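Local structure of clostripain-related protein (Bacteroides thetaiotaomicron, 6N9J) at residues L157-Y162 with T184-P189. The protein is a secreted cysteine protease of the clostripain (C11) family, probably cleaving peptide bonds through a cysteine nucleophile. Sequence-based numbering, arbitrary orientation.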
loop_
_atom_site.group_PDB
_atom_site.type_symbol
_atom_site.label_atom_id
_atom_site.label_comp_id
_atom_site.label_asym_id
_atom_site.label_seq_id
_atom_site.Cartn_x
_atom_site.Cartn_y
_atom_site.Cartn_z
ATOM N N LEU A 157 -5.673 -0.266 -1.723
ATOM C CA LEU A 157 -4.535 0.481 -2.247
ATOM C C LEU A 157 -3.760 1.062 -1.081
ATOM O O LEU A 157 -4.305 1.837 -0.297
ATOM C CB LEU A 157 -4.988 1.585 -3.208
ATOM C CG LEU A 157 -3.974 2.683 -3.538
ATOM C CD1 LEU A 157 -2.811 2.169 -4.388
ATOM C CD2 LEU A 157 -4.652 3.850 -4.240
ATOM N N PHE A 158 -2.497 0.646 -0.934
ATOM C CA PHE A 158 -1.636 1.255 0.056
ATOM C C PHE A 158 -0.914 2.431 -0.562
ATOM O O PHE A 158 0.030 2.264 -1.330
ATOM C CB PHE A 158 -0.617 0.256 0.621
ATOM C CG PHE A 158 -1.188 -0.688 1.638
ATOM C CD1 PHE A 158 -1.581 -0.231 2.884
ATOM C CD2 PHE A 158 -1.311 -2.032 1.358
ATOM C CE1 PHE A 158 -2.099 -1.093 3.840
ATOM C CE2 PHE A 158 -1.837 -2.906 2.304
ATOM C CZ PHE A 158 -2.227 -2.425 3.552
ATOM N N ASP A 159 -1.364 3.627 -0.217
ATOM C CA ASP A 159 -0.649 4.829 -0.608
ATOM C C ASP A 159 0.356 5.153 0.503
ATOM O O ASP A 159 0.234 6.158 1.208
ATOM C CB ASP A 159 -1.618 5.992 -0.854
ATOM C CG ASP A 159 -1.028 7.062 -1.768
ATOM O OD1 ASP A 159 0.053 6.823 -2.346
ATOM O OD2 ASP A 159 -1.646 8.138 -1.917
ATOM N N ALA A 160 1.327 4.259 0.647
ATOM C CA ALA A 160 2.258 4.223 1.765
ATOM C C ALA A 160 3.493 3.401 1.364
ATOM O O ALA A 160 3.387 2.483 0.545
ATOM C CB ALA A 160 1.586 3.627 2.990
ATOM N N CYS A 161 4.651 3.733 1.936
ATOM C CA CYS A 161 5.913 3.067 1.600
ATOM C C CYS A 161 5.954 1.585 1.959
ATOM O O CYS A 161 5.424 1.172 2.998
ATOM C CB CYS A 161 7.094 3.756 2.301
ATOM S SG CYS A 161 7.514 5.418 1.722
ATOM N N TYR A 162 6.587 0.803 1.079
ATOM C CA TYR A 162 7.086 -0.536 1.401
ATOM C C TYR A 162 6.000 -1.553 1.677
ATOM O O TYR A 162 6.276 -2.593 2.271
ATOM C CB TYR A 162 8.004 -0.496 2.635
ATOM C CG TYR A 162 9.247 0.373 2.551
ATOM C CD1 TYR A 162 10.235 0.130 1.599
ATOM C CD2 TYR A 162 9.460 1.398 3.468
ATOM C CE1 TYR A 162 11.393 0.917 1.537
ATOM C CE2 TYR A 162 10.610 2.188 3.417
ATOM C CZ TYR A 162 11.574 1.939 2.450
ATOM O OH TYR A 162 12.722 2.708 2.402
ATOM N N THR A 184 8.917 -0.425 -2.707
ATOM C CA THR A 184 9.923 0.522 -2.257
ATOM C C THR A 184 9.214 1.775 -1.714
ATOM O O THR A 184 8.022 1.719 -1.369
ATOM C CB THR A 184 10.924 0.846 -3.395
ATOM O OG1 THR A 184 12.000 1.654 -2.896
ATOM C CG2 THR A 184 10.244 1.537 -4.571
ATOM N N GLU A 185 9.938 2.884 -1.595
ATOM C CA GLU A 185 9.345 4.113 -1.083
ATOM C C GLU A 185 8.363 4.725 -2.073
ATOM O O GLU A 185 8.616 4.753 -3.281
ATOM C CB GLU A 185 10.421 5.138 -0.744
ATOM C CG GLU A 185 11.203 4.822 0.507
ATOM C CD GLU A 185 12.415 5.719 0.653
ATOM O OE1 GLU A 185 12.264 6.840 1.179
ATOM O OE2 GLU A 185 13.514 5.310 0.224
ATOM N N ILE A 186 7.245 5.209 -1.534
ATOM C CA ILE A 186 6.228 5.937 -2.284
ATOM C C ILE A 186 6.495 7.439 -2.178
ATOM O O ILE A 186 6.789 7.940 -1.099
ATOM C CB ILE A 186 4.809 5.622 -1.748
ATOM C CG1 ILE A 186 4.332 4.267 -2.269
ATOM C CG2 ILE A 186 3.819 6.733 -2.120
ATOM C CD1 ILE A 186 3.740 4.330 -3.669
ATOM N N PRO A 187 6.402 8.161 -3.300
ATOM C CA PRO A 187 6.646 9.612 -3.265
ATOM C C PRO A 187 5.717 10.349 -2.294
ATOM O O PRO A 187 4.534 9.999 -2.172
ATOM C CB PRO A 187 6.376 10.042 -4.710
ATOM C CG PRO A 187 6.662 8.790 -5.526
ATOM C CD PRO A 187 6.181 7.654 -4.669
ATOM N N GLY A 188 6.267 11.331 -1.585
ATOM C CA GLY A 188 5.478 12.228 -0.759
ATOM C C GLY A 188 4.087 12.542 -1.289
ATOM O O GLY A 188 3.102 12.273 -0.603
ATOM N N PRO A 189 3.999 13.095 -2.515
ATOM C CA PRO A 189 2.713 13.502 -3.102
ATOM C C PRO A 189 1.721 12.362 -3.288
ATOM O O PRO A 189 0.546 12.629 -3.494
ATOM C CB PRO A 189 3.117 14.080 -4.465
ATOM C CG PRO A 189 4.512 14.555 -4.264
ATOM C CD PRO A 189 5.133 13.542 -3.343
HETATM O O HOH W 1 14.269 2.736 0.001
#
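D159, on strand 155-159, meets I186. Its OD1 lies 3.8 Å from CG2 of I186, the two side chains crossing at about a right angle. CG is anti to the backbone N (chi1 -157°), which carries the carboxylate to the hydroxyls of Y193 and Y214 and the backbone N of A191. These bonds hold the buried carboxylate. A160 offers backbone instead, and its O packs 3.5 Å from CG1 of I186. C161 carries the covalent link to the bound peptide inhibitor. Its SG lies beside the extended backbone from E185 to I186, 3.3 Å from the backbone N of I186 and 3.6 Å from CA of E185. Y162 donates its backbone N to O of T184 at 3.0 Å. The N approaches from above the carbonyl plane, 45° out of it. The phenol then runs alongside E185, both pointing the same way, and its OH comes to 3.2 Å from CG of E185. A water bridges this OH and OE2 of E185, donating to the carboxylate at 2.7 Å. A leucine in place of Y162 would probably leave the water without its phenol partner and open a gap beside the E185 chain. OE1 of E185 bonds T327 and a polar side chain of the inhibitor, while C161 holds the modified one. The contact thus lines the peptide site from both segments. The buried carboxylate of E185 would probably favour a hydrogen-bond donor there.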